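Local coordinates for protein aminoacyl-tRNA synthetase (Cryptosporidium parvum, PDB 5F9Z) that probably catalyses the ATP-dependent attachment of proline to its cognate tRNA, and is captured here with halofuginone and an ATP analogue, at residues Pro53-Thr61 with Leu293-Val302; Ala184-Tyr195 with Ala268-Thr276. All coordinates share one frame; numbering follows the deposited sequence.

Contact 1. Residues Pro53-Thr61 with Leu293-Val302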
loop_
_atom_site.group_PDB
_atom_site.type_symbol
_atom_site.label_atom_id
_atom_site.label_comp_id
_atom_site.label_asym_id
_atom_site.label_seq_id
_atom_site.Cartn_x
_atom_site.Cartn_y
_atom_site.Cartn_z
ATOM N N PRO A 53 -9.223 12.139 8.934
ATOM C CA PRO A 53 -9.776 12.238 7.570
ATOM C C PRO A 53 -8.741 12.413 6.471
ATOM O O PRO A 53 -8.968 11.945 5.347
ATOM C CB PRO A 53 -10.698 13.461 7.667
ATOM C CG PRO A 53 -11.139 13.472 9.083
ATOM C CD PRO A 53 -9.959 12.994 9.884
ATOM N N TRP A 54 -7.611 13.069 6.749
ATOM C CA TRP A 54 -6.627 13.302 5.698
ATOM C C TRP A 54 -5.994 12.002 5.218
ATOM O O TRP A 54 -5.636 11.887 4.041
ATOM C CB TRP A 54 -5.551 14.272 6.184
ATOM C CG TRP A 54 -4.838 14.966 5.067
ATOM C CD1 TRP A 54 -3.593 14.682 4.585
ATOM C CD2 TRP A 54 -5.334 16.055 4.281
ATOM N NE1 TRP A 54 -3.280 15.533 3.552
ATOM C CE2 TRP A 54 -4.334 16.385 3.345
ATOM C CE3 TRP A 54 -6.527 16.786 4.278
ATOM C CZ2 TRP A 54 -4.490 17.414 2.416
ATOM C CZ3 TRP A 54 -6.679 17.807 3.357
ATOM C CH2 TRP A 54 -5.667 18.110 2.439
ATOM N N SER A 55 -5.846 11.018 6.105
ATOM C CA SER A 55 -5.353 9.707 5.700
ATOM C C SER A 55 -6.488 8.754 5.346
ATOM O O SER A 55 -6.343 7.935 4.432
ATOM C CB SER A 55 -4.492 9.094 6.808
ATOM O OG SER A 55 -5.263 8.826 7.967
ATOM N N TYR A 56 -7.620 8.847 6.050
ATOM C CA TYR A 56 -8.726 7.936 5.779
ATOM C C TYR A 56 -9.344 8.190 4.409
ATOM O O TYR A 56 -9.933 7.277 3.821
ATOM C CB TYR A 56 -9.789 8.049 6.871
ATOM C CG TYR A 56 -10.852 6.981 6.771
ATOM C CD1 TYR A 56 -10.565 5.659 7.090
ATOM C CD2 TYR A 56 -12.139 7.289 6.351
ATOM C CE1 TYR A 56 -11.529 4.674 6.996
ATOM C CE2 TYR A 56 -13.112 6.311 6.256
ATOM C CZ TYR A 56 -12.799 5.006 6.579
ATOM O OH TYR A 56 -13.761 4.027 6.486
ATOM N N PHE A 57 -9.229 9.417 3.893
ATOM C CA PHE A 57 -9.651 9.681 2.522
ATOM C C PHE A 57 -8.877 8.813 1.538
ATOM O O PHE A 57 -9.448 8.297 0.570
ATOM C CB PHE A 57 -9.463 11.163 2.186
ATOM C CG PHE A 57 -9.755 11.506 0.747
ATOM C CD1 PHE A 57 -8.771 11.392 -0.226
ATOM C CD2 PHE A 57 -11.011 11.953 0.370
ATOM C CE1 PHE A 57 -9.038 11.704 -1.546
ATOM C CE2 PHE A 57 -11.282 12.271 -0.948
ATOM C CZ PHE A 57 -10.294 12.147 -1.907
ATOM N N ILE A 58 -7.572 8.648 1.767
ATOM C CA ILE A 58 -6.750 7.866 0.852
ATOM C C ILE A 58 -7.176 6.404 0.868
ATOM O O ILE A 58 -7.183 5.734 -0.171
ATOM C CB ILE A 58 -5.261 8.036 1.198
ATOM C CG1 ILE A 58 -4.863 9.508 1.073
ATOM C CG2 ILE A 58 -4.393 7.165 0.300
ATOM C CD1 ILE A 58 -3.381 9.756 1.201
ATOM N N TRP A 59 -7.553 5.887 2.040
ATOM C CA TRP A 59 -8.055 4.518 2.098
ATOM C C TRP A 59 -9.416 4.403 1.425
ATOM O O TRP A 59 -9.696 3.406 0.748
ATOM C CB TRP A 59 -8.133 4.037 3.546
ATOM C CG TRP A 59 -8.658 2.642 3.656
ATOM C CD1 TRP A 59 -9.859 2.255 4.176
ATOM C CD2 TRP A 59 -8.009 1.446 3.210
ATOM N NE1 TRP A 59 -9.992 0.890 4.093
ATOM C CE2 TRP A 59 -8.870 0.369 3.503
ATOM C CE3 TRP A 59 -6.780 1.180 2.597
ATOM C CZ2 TRP A 59 -8.541 -0.952 3.205
ATOM C CZ3 TRP A 59 -6.456 -0.131 2.301
ATOM C CH2 TRP A 59 -7.333 -1.180 2.605
ATOM N N GLU A 60 -10.276 5.411 1.600
ATOM C CA GLU A 60 -11.560 5.414 0.907
ATOM C C GLU A 60 -11.369 5.452 -0.602
ATOM O O GLU A 60 -12.149 4.851 -1.349
ATOM C CB GLU A 60 -12.407 6.600 1.370
ATOM C CG GLU A 60 -12.945 6.461 2.778
ATOM C CD GLU A 60 -13.838 7.619 3.177
ATOM O OE1 GLU A 60 -13.474 8.781 2.893
ATOM O OE2 GLU A 60 -14.910 7.366 3.764
ATOM N N THR A 61 -10.336 6.158 -1.069
ATOM C CA THR A 61 -10.033 6.170 -2.496
ATOM C C THR A 61 -9.496 4.817 -2.947
ATOM O O THR A 61 -9.911 4.289 -3.986
ATOM C CB THR A 61 -9.030 7.281 -2.811
ATOM O OG1 THR A 61 -9.536 8.530 -2.329
ATOM C CG2 THR A 61 -8.797 7.380 -4.311
ATOM N N LEU A 293 4.342 15.613 3.531
ATOM C CA LEU A 293 3.716 14.688 2.599
ATOM C C LEU A 293 3.926 15.129 1.156
ATOM O O LEU A 293 3.995 16.321 0.845
ATOM C CB LEU A 293 2.217 14.578 2.873
ATOM C CG LEU A 293 1.724 13.757 4.060
ATOM C CD1 LEU A 293 0.219 13.890 4.162
ATOM C CD2 LEU A 293 2.120 12.300 3.902
ATOM N N VAL A 294 4.035 14.142 0.274
ATOM C CA VAL A 294 3.910 14.332 -1.165
ATOM C C VAL A 294 2.913 13.285 -1.636
ATOM O O VAL A 294 3.218 12.086 -1.629
ATOM C CB VAL A 294 5.246 14.195 -1.905
ATOM C CG1 VAL A 294 5.019 14.232 -3.407
ATOM C CG2 VAL A 294 6.203 15.300 -1.484
ATOM N N LEU A 295 1.726 13.725 -2.019
ATOM C CA LEU A 295 0.697 12.755 -2.336
ATOM C C LEU A 295 0.448 12.697 -3.836
ATOM O O LEU A 295 0.466 13.735 -4.507
ATOM C CB LEU A 295 -0.612 13.098 -1.617
ATOM C CG LEU A 295 -0.512 13.177 -0.093
ATOM C CD1 LEU A 295 -1.813 13.674 0.511
ATOM C CD2 LEU A 295 -0.133 11.824 0.487
ATOM N N PRO A 296 0.233 11.507 -4.388
ATOM C CA PRO A 296 -0.195 11.404 -5.781
ATOM C C PRO A 296 -1.526 12.104 -5.976
ATOM O O PRO A 296 -2.411 12.018 -5.111
ATOM C CB PRO A 296 -0.321 9.888 -6.003
ATOM C CG PRO A 296 0.551 9.277 -4.961
ATOM C CD PRO A 296 0.455 10.186 -3.775
ATOM N N PRO A 297 -1.701 12.821 -7.089
ATOM C CA PRO A 297 -2.974 13.525 -7.318
ATOM C C PRO A 297 -4.196 12.620 -7.291
ATOM O O PRO A 297 -5.299 13.107 -7.015
ATOM C CB PRO A 297 -2.778 14.156 -8.703
ATOM C CG PRO A 297 -1.305 14.332 -8.820
ATOM C CD PRO A 297 -0.688 13.164 -8.103
ATOM N N LYS A 298 -4.039 11.322 -7.561
ATOM C CA LYS A 298 -5.180 10.415 -7.565
ATOM C C LYS A 298 -5.683 10.082 -6.167
ATOM O O LYS A 298 -6.808 9.588 -6.034
ATOM C CB LYS A 298 -4.829 9.124 -8.310
ATOM C CG LYS A 298 -4.692 9.301 -9.812
ATOM C CD LYS A 298 -4.579 7.960 -10.513
ATOM C CE LYS A 298 -4.612 8.118 -12.024
ATOM N NZ LYS A 298 -4.523 6.802 -12.717
ATOM N N VAL A 299 -4.890 10.338 -5.123
ATOM C CA VAL A 299 -5.294 10.054 -3.752
ATOM C C VAL A 299 -5.185 11.267 -2.844
ATOM O O VAL A 299 -5.583 11.191 -1.681
ATOM C CB VAL A 299 -4.489 8.879 -3.157
ATOM C CG1 VAL A 299 -4.743 7.610 -3.942
ATOM C CG2 VAL A 299 -3.006 9.213 -3.132
ATOM N N ALA A 300 -4.657 12.384 -3.332
ATOM C CA ALA A 300 -4.540 13.583 -2.512
ATOM C C ALA A 300 -5.926 14.095 -2.129
ATOM O O ALA A 300 -6.756 14.331 -3.020
ATOM C CB ALA A 300 -3.761 14.670 -3.252
ATOM N N PRO A 301 -6.222 14.269 -0.834
ATOM C CA PRO A 301 -7.555 14.774 -0.456
ATOM C C PRO A 301 -7.885 16.117 -1.083
ATOM O O PRO A 301 -9.030 16.346 -1.493
ATOM C CB PRO A 301 -7.471 14.863 1.076
ATOM C CG PRO A 301 -6.403 13.884 1.450
ATOM C CD PRO A 301 -5.400 13.931 0.339
ATOM N N VAL A 302 -6.906 17.010 -1.175
ATOM C CA VAL A 302 -7.055 18.284 -1.866
ATOM C C VAL A 302 -5.948 18.373 -2.905
ATOM O O VAL A 302 -4.762 18.390 -2.553
ATOM C CB VAL A 302 -6.999 19.478 -0.901
ATOM C CG1 VAL A 302 -7.018 20.783 -1.677
ATOM C CG2 VAL A 302 -8.162 19.423 0.079
#
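Pro301 is wedged between Trp54 and Phe57, two aromatic rings one turn apart at the start of helix 53-71, and it meets both rings by CH-pi contacts. Its CB stands 3.7 Å from the centroid of the Trp54 six-membered ring, only 8° off the normal, with CG also over that face. Pro301 CA lies over the face of Phe57, 3.9 Å from the ring centroid. A chi1 of -158° carries the Trp54 indole away from its own backbone N and lays it across the proline.

Apolar contacts extend the interface. Trp54 CH2 meets Val302 CG2 at 3.7 Å, while Leu293 CD1 approaches the indole near its plane, on the side of CD1 and NE1. Deeper in, Ile58 CD1 reaches Leu295 CD2 at 3.9 Å and Ile58 CG2 touches Val299 CB.

Carbonyl oxygens of both segments meet carbon here. Trp54 O is 3.4 Å from Pro301 CG. Val299 O lies in the plane of the Phe57 ring, at its edge, 3.5 Å from CE1, and is 3.3 Å from Ile58 CG1. Thr61 turns CG2 to Lys298 O, while its OG1 bonds back to Phe57 O at 2.9 Å, arriving on the face of that carbonyl opposite Thr61 N.

Polar groups find partners elsewhere: Trp54 NE1 donates to Lys357 O, and Ala300 O accepts from Arg336. With no hydrogen bond between 53-61 and 293-302, the contact that seats the loop before strand 304-308 rests on shape and dispersion.

Contact 2. Residues Ala184-Tyr195 with Ala268-Thr276. With ANP (phosphoaminophosphonic acid-adenylate ester), chain D; HFG (7-bromo-6-chloro-3-{3-[(2R,3S)-3-hydroxypiperidin-2-yl]-2-oxopropyl}quinazolin-4(3H)-one), chain E.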
loop_
_atom_site.group_PDB
_atom_site.type_symbol
_atom_site.label_atom_id
_atom_site.label_comp_id
_atom_site.label_asym_id
_atom_site.label_seq_id
_atom_site.Cartn_x
_atom_site.Cartn_y
_atom_site.Cartn_z
ATOM N N ALA A 184 -8.911 -20.909 -11.034
ATOM C CA ALA A 184 -8.503 -20.284 -9.781
ATOM C C ALA A 184 -7.182 -19.541 -9.937
ATOM O O ALA A 184 -7.036 -18.418 -9.441
ATOM C CB ALA A 184 -8.403 -21.336 -8.678
ATOM N N LEU A 185 -6.211 -20.150 -10.622
ATOM C CA LEU A 185 -4.924 -19.491 -10.824
ATOM C C LEU A 185 -5.078 -18.225 -11.658
ATOM O O LEU A 185 -4.412 -17.216 -11.398
ATOM C CB LEU A 185 -3.935 -20.454 -11.482
ATOM C CG LEU A 185 -2.546 -19.893 -11.792
ATOM C CD1 LEU A 185 -1.890 -19.340 -10.535
ATOM C CD2 LEU A 185 -1.668 -20.959 -12.435
ATOM N N GLU A 186 -5.951 -18.261 -12.668
ATOM C CA GLU A 186 -6.248 -17.050 -13.424
ATOM C C GLU A 186 -6.831 -15.967 -12.527
ATOM O O GLU A 186 -6.560 -14.779 -12.731
ATOM C CB GLU A 186 -7.207 -17.370 -14.572
ATOM C CG GLU A 186 -6.601 -18.254 -15.651
ATOM C CD GLU A 186 -7.645 -18.832 -16.589
ATOM O OE1 GLU A 186 -8.852 -18.647 -16.325
ATOM O OE2 GLU A 186 -7.257 -19.476 -17.587
ATOM N N MET A 187 -7.623 -16.357 -11.525
ATOM C CA MET A 187 -8.130 -15.386 -10.561
ATOM C C MET A 187 -7.005 -14.830 -9.697
ATOM O O MET A 187 -7.020 -13.648 -9.333
ATOM C CB MET A 187 -9.210 -16.032 -9.691
ATOM C CG MET A 187 -9.887 -15.079 -8.723
ATOM S SD MET A 187 -10.903 -13.853 -9.564
ATOM C CE MET A 187 -11.428 -12.852 -8.182
ATOM N N VAL A 188 -6.019 -15.667 -9.360
ATOM C CA VAL A 188 -4.883 -15.206 -8.565
ATOM C C VAL A 188 -4.094 -14.151 -9.331
ATOM O O VAL A 188 -3.754 -13.092 -8.792
ATOM C CB VAL A 188 -3.989 -16.394 -8.165
ATOM C CG1 VAL A 188 -2.751 -15.904 -7.430
ATOM C CG2 VAL A 188 -4.764 -17.381 -7.311
ATOM N N ASP A 189 -3.795 -14.427 -10.603
ATOM C CA ASP A 189 -3.038 -13.478 -11.412
ATOM C C ASP A 189 -3.833 -12.208 -11.686
ATOM O O ASP A 189 -3.253 -11.118 -11.761
ATOM C CB ASP A 189 -2.615 -14.130 -12.729
ATOM C CG ASP A 189 -1.674 -15.296 -12.526
ATOM O OD1 ASP A 189 -0.893 -15.262 -11.555
ATOM O OD2 ASP A 189 -1.717 -16.244 -13.337
ATOM N N ILE A 190 -5.153 -12.327 -11.846
ATOM C CA ILE A 190 -5.984 -11.152 -12.099
ATOM C C ILE A 190 -5.933 -10.201 -10.910
ATOM O O ILE A 190 -5.767 -8.986 -11.070
ATOM C CB ILE A 190 -7.427 -11.579 -12.423
ATOM C CG1 ILE A 190 -7.537 -12.030 -13.882
ATOM C CG2 ILE A 190 -8.404 -10.449 -12.130
ATOM C CD1 ILE A 190 -8.882 -12.624 -14.239
ATOM N N ILE A 191 -6.070 -10.741 -9.697
ATOM C CA ILE A 191 -6.065 -9.898 -8.507
ATOM C C ILE A 191 -4.685 -9.294 -8.282
ATOM O O ILE A 191 -4.560 -8.129 -7.884
ATOM C CB ILE A 191 -6.541 -10.700 -7.284
ATOM C CG1 ILE A 191 -7.993 -11.146 -7.470
ATOM C CG2 ILE A 191 -6.411 -9.872 -6.023
ATOM C CD1 ILE A 191 -8.975 -9.996 -7.569
ATOM N N LEU A 192 -3.627 -10.068 -8.539
ATOM C CA LEU A 192 -2.273 -9.558 -8.346
ATOM C C LEU A 192 -1.999 -8.363 -9.250
ATOM O O LEU A 192 -1.381 -7.381 -8.823
ATOM C CB LEU A 192 -1.251 -10.666 -8.597
ATOM C CG LEU A 192 0.203 -10.294 -8.296
ATOM C CD1 LEU A 192 0.391 -10.053 -6.807
ATOM C CD2 LEU A 192 1.154 -11.367 -8.795
ATOM N N ASN A 193 -2.454 -8.427 -10.505
ATOM C CA ASN A 193 -2.273 -7.297 -11.410
ATOM C C ASN A 193 -3.058 -6.080 -10.940
ATOM O O ASN A 193 -2.602 -4.942 -11.097
ATOM C CB ASN A 193 -2.684 -7.689 -12.830
ATOM C CG ASN A 193 -1.729 -8.684 -13.460
ATOM O OD1 ASN A 193 -0.526 -8.659 -13.198
ATOM N ND2 ASN A 193 -2.262 -9.568 -14.296
ATOM N N GLU A 194 -4.242 -6.296 -10.358
ATOM C CA GLU A 194 -5.005 -5.178 -9.814
ATOM C C GLU A 194 -4.328 -4.601 -8.577
ATOM O O GLU A 194 -4.341 -3.383 -8.367
ATOM C CB GLU A 194 -6.435 -5.617 -9.492
ATOM C CG GLU A 194 -7.222 -6.154 -10.683
ATOM C CD GLU A 194 -7.651 -5.072 -11.664
ATOM O OE1 GLU A 194 -7.236 -3.904 -11.508
ATOM O OE2 GLU A 194 -8.416 -5.395 -12.598
ATOM N N TYR A 195 -3.738 -5.462 -7.744
ATOM C CA TYR A 195 -2.950 -4.977 -6.615
ATOM C C TYR A 195 -1.770 -4.142 -7.096
ATOM O O TYR A 195 -1.509 -3.053 -6.572
ATOM C CB TYR A 195 -2.466 -6.155 -5.768
ATOM C CG TYR A 195 -3.509 -6.721 -4.832
ATOM C CD1 TYR A 195 -4.567 -5.941 -4.386
ATOM C CD2 TYR A 195 -3.433 -8.036 -4.392
ATOM C CE1 TYR A 195 -5.518 -6.455 -3.528
ATOM C CE2 TYR A 195 -4.380 -8.558 -3.532
ATOM C CZ TYR A 195 -5.422 -7.764 -3.105
ATOM O OH TYR A 195 -6.371 -8.277 -2.252
ATOM N N ALA A 268 -13.291 -27.910 -4.061
ATOM C CA ALA A 268 -13.229 -26.624 -4.740
ATOM C C ALA A 268 -11.798 -26.100 -4.791
ATOM O O ALA A 268 -10.986 -26.342 -3.894
ATOM C CB ALA A 268 -14.131 -25.608 -4.041
ATOM N N HIS A 269 -11.496 -25.371 -5.864
ATOM C CA HIS A 269 -10.199 -24.729 -6.050
ATOM C C HIS A 269 -10.342 -23.268 -5.641
ATOM O O HIS A 269 -10.959 -22.473 -6.357
ATOM C CB HIS A 269 -9.732 -24.864 -7.498
ATOM C CG HIS A 269 -9.754 -26.272 -8.008
ATOM N ND1 HIS A 269 -8.622 -27.056 -8.080
ATOM C CD2 HIS A 269 -10.773 -27.039 -8.465
ATOM C CE1 HIS A 269 -8.943 -28.243 -8.563
ATOM N NE2 HIS A 269 -10.241 -28.260 -8.805
ATOM N N GLN A 270 -9.771 -22.917 -4.493
ATOM C CA GLN A 270 -10.013 -21.630 -3.861
ATOM C C GLN A 270 -8.824 -20.692 -4.028
ATOM O O GLN A 270 -7.686 -21.116 -4.245
ATOM C CB GLN A 270 -10.319 -21.804 -2.370
ATOM C CG GLN A 270 -11.563 -22.620 -2.079
ATOM C CD GLN A 270 -11.758 -22.860 -0.595
ATOM O OE1 GLN A 270 -11.384 -23.909 -0.071
ATOM N NE2 GLN A 270 -12.344 -21.885 0.090
ATOM N N THR A 271 -9.118 -19.396 -3.930
ATOM C CA THR A 271 -8.111 -18.348 -3.871
ATOM C C THR A 271 -8.452 -17.402 -2.728
ATOM O O THR A 271 -9.605 -17.305 -2.300
ATOM C CB THR A 271 -8.019 -17.542 -5.180
ATOM O OG1 THR A 271 -9.067 -16.565 -5.215
ATOM C CG2 THR A 271 -8.147 -18.450 -6.392
ATOM N N SER A 272 -7.434 -16.702 -2.234
ATOM C CA SER A 272 -7.645 -15.655 -1.246
ATOM C C SER A 272 -6.571 -14.593 -1.426
ATOM O O SER A 272 -5.429 -14.898 -1.780
ATOM C CB SER A 272 -7.629 -16.195 0.187
ATOM O OG SER A 272 -6.305 -16.413 0.639
ATOM N N TRP A 273 -6.954 -13.342 -1.182
ATOM C CA TRP A 273 -6.096 -12.203 -1.471
ATOM C C TRP A 273 -6.475 -11.052 -0.550
ATOM O O TRP A 273 -7.638 -10.905 -0.166
ATOM C CB TRP A 273 -6.209 -11.788 -2.945
ATOM C CG TRP A 273 -7.491 -12.237 -3.609
ATOM C CD1 TRP A 273 -7.769 -13.480 -4.101
ATOM C CD2 TRP A 273 -8.661 -11.443 -3.852
ATOM N NE1 TRP A 273 -9.036 -13.511 -4.628
ATOM C CE2 TRP A 273 -9.604 -12.272 -4.490
ATOM C CE3 TRP A 273 -9.001 -10.114 -3.594
ATOM C CZ2 TRP A 273 -10.866 -11.813 -4.870
ATOM C CZ3 TRP A 273 -10.252 -9.661 -3.973
ATOM C CH2 TRP A 273 -11.168 -10.508 -4.603
ATOM N N GLY A 274 -5.486 -10.243 -0.196
ATOM C CA GLY A 274 -5.696 -9.188 0.780
ATOM C C GLY A 274 -4.818 -7.984 0.528
ATOM O O GLY A 274 -3.684 -8.103 0.053
ATOM N N LEU A 275 -5.356 -6.809 0.856
ATOM C CA LEU A 275 -4.632 -5.546 0.823
ATOM C C LEU A 275 -5.090 -4.714 2.009
ATOM O O LEU A 275 -6.287 -4.657 2.305
ATOM C CB LEU A 275 -4.867 -4.788 -0.494
ATOM C CG LEU A 275 -4.135 -3.457 -0.706
ATOM C CD1 LEU A 275 -3.743 -3.296 -2.164
ATOM C CD2 LEU A 275 -4.989 -2.277 -0.263
ATOM N N THR A 276 -4.144 -4.070 2.683
ATOM C CA THR A 276 -4.409 -3.375 3.936
ATOM C C THR A 276 -4.048 -1.899 3.815
ATOM O O THR A 276 -3.552 -1.433 2.784
ATOM C CB THR A 276 -3.620 -4.005 5.085
ATOM O OG1 THR A 276 -2.227 -3.736 4.896
ATOM C CG2 THR A 276 -3.830 -5.503 5.116
HETATM P PG ANP D . 3.626 -10.775 7.932
HETATM O O1G ANP D . 4.568 -11.873 8.309
HETATM O O2G ANP D . 4.450 -9.460 7.657
HETATM O O3G ANP D . 2.616 -10.508 9.119
HETATM P PB ANP D . 1.240 -11.781 6.831
HETATM O O1B ANP D . 1.116 -13.257 6.355
HETATM O O2B ANP D . 0.932 -11.706 8.292
HETATM N N3B ANP D . 2.790 -11.213 6.523
HETATM P PA ANP D . -1.149 -11.442 5.514
HETATM O O1A ANP D . -1.887 -12.142 6.588
HETATM O O2A ANP D . -0.848 -12.309 4.289
HETATM O O3A ANP D . 0.242 -10.882 6.039
HETATM O "O5'" ANP D . -1.983 -10.154 5.116
HETATM C "C5'" ANP D . -2.060 -9.691 3.750
HETATM C "C4'" ANP D . -1.228 -8.442 3.606
HETATM O "O4'" ANP D . -1.576 -7.518 4.652
HETATM C "C3'" ANP D . 0.276 -8.640 3.741
HETATM O "O3'" ANP D . 0.850 -8.984 2.486
HETATM C "C2'" ANP D . 0.754 -7.266 4.224
HETATM O "O2'" ANP D . 1.036 -6.398 3.132
HETATM C "C1'" ANP D . -0.448 -6.748 5.025
HETATM N N9 ANP D . -0.295 -6.840 6.474
HETATM C C8 ANP D . 0.054 -7.948 7.201
HETATM N N7 ANP D . 0.106 -7.744 8.495
HETATM C C5 ANP D . -0.240 -6.408 8.630
HETATM C C6 ANP D . -0.373 -5.573 9.757
HETATM N N6 ANP D . -0.162 -5.976 11.011
HETATM N N1 ANP D . -0.734 -4.286 9.544
HETATM C C2 ANP D . -0.946 -3.876 8.290
HETATM N N3 ANP D . -0.852 -4.572 7.155
HETATM C C4 ANP D . -0.493 -5.839 7.394
HETATM O "O4'" HFG E . -4.440 -14.295 6.380
HETATM C C21 HFG E . -3.658 -14.990 5.799
HETATM C "C3'" HFG E . -3.923 -15.422 4.339
HETATM C "C2'" HFG E . -4.973 -14.560 3.634
HETATM N "N1'" HFG E . -6.187 -14.584 4.332
HETATM C "C6'" HFG E . -7.014 -13.466 3.986
HETATM C "C5'" HFG E . -6.591 -12.810 2.669
HETATM C "C4'" HFG E . -5.247 -12.312 2.719
HETATM C C39 HFG E . -4.419 -13.124 3.523
HETATM O "O7'" HFG E . -3.025 -13.197 2.919
HETATM C "C1'" HFG E . -2.282 -15.488 6.550
HETATM N N3 HFG E . -2.418 -15.283 8.055
HETATM C C4 HFG E . -3.297 -16.076 8.780
HETATM O O11 HFG E . -3.964 -16.944 8.213
HETATM C C10 HFG E . -3.419 -15.894 10.126
HETATM C C5 HFG E . -4.319 -16.699 10.914
HETATM C C2 HFG E . -1.704 -14.359 8.660
HETATM N N1 HFG E . -1.797 -14.148 9.982
HETATM C C9 HFG E . -2.652 -14.912 10.726
HETATM C C8 HFG E . -2.751 -14.695 12.108
HETATM C C7 HFG E . -3.639 -15.488 12.878
HETATM BR BR1 HFG E . -3.774 -15.180 14.805
HETATM C C6 HFG E . -4.416 -16.485 12.269
HETATM CL CL1 HFG E . -5.517 -17.469 13.233
#
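Ile191 keeps CG1 beside its backbone N (chi1 -64°) and turns CD1 at chi2 onto the indole of Trp273, whose unusual chi1 of 22°, away from the staggered positions, lays the ring flat beneath the isoleucine. This is helix 181-202 packed on strand 265-276 in the antiparallel sheet of the class II synthetase core; the axes of 184-195 and 269-276 run nearly parallel and approach to 8.0 Å.

Ile191 CD1 sits 3.6 Å from the centroid of the Trp273 six-membered ring, almost on its normal, and CG1 covers the middle of the indole. Met187 CE comes against CZ2 of the same ring at 3.5 Å. A bent bond (N-H...O 137°) from Trp273 NE1 to Thr271 OG1, 3.1 Å and in the ring plane, also helps set the indole's rotation; that hydroxyl also pairs with Thr176. Thr271 CG2 packs on Val188 CG2 and Ala184 CB.

Toward the ligands, Tyr195 slides past Leu275, CE1 to CB 3.5 Å, and its OH is hydrogen-bonded to Gln172 while lying at the edge of the Trp273 indole. The strand's other side faces the pocket. Halofuginone C4' lies 3.6 Å from Gly274 N, and Ser272 OG approaches C2' of the same piperidine ring. At the strand's end Thr276 OG1 caps Arg278 N and donates to adenine N3 of the ATP analogue at 2.8 Å.

How the contacts relate
Along the chain the order is 53-61, 184-195, 268-276, 293-302, so both segments of contact 2 fall between those of contact 1. The centres lie about 26 Å apart, yet helix 53-71 spans the gap: Trp59, on the contact 1 segment, packs its CZ3 3.2 Å from Thr276 O, and farther along Ile70 touches Ile191 and Trp273 of contact 2. A second connection is helix 278-287, which follows strand 265-276 and places Met283 against Ile58. Contact 2 backs a strand that lines both ligand pockets, while contact 1 seats the loop leading to strand 304-308, consistent with its joining the anticodon-binding domain to the core.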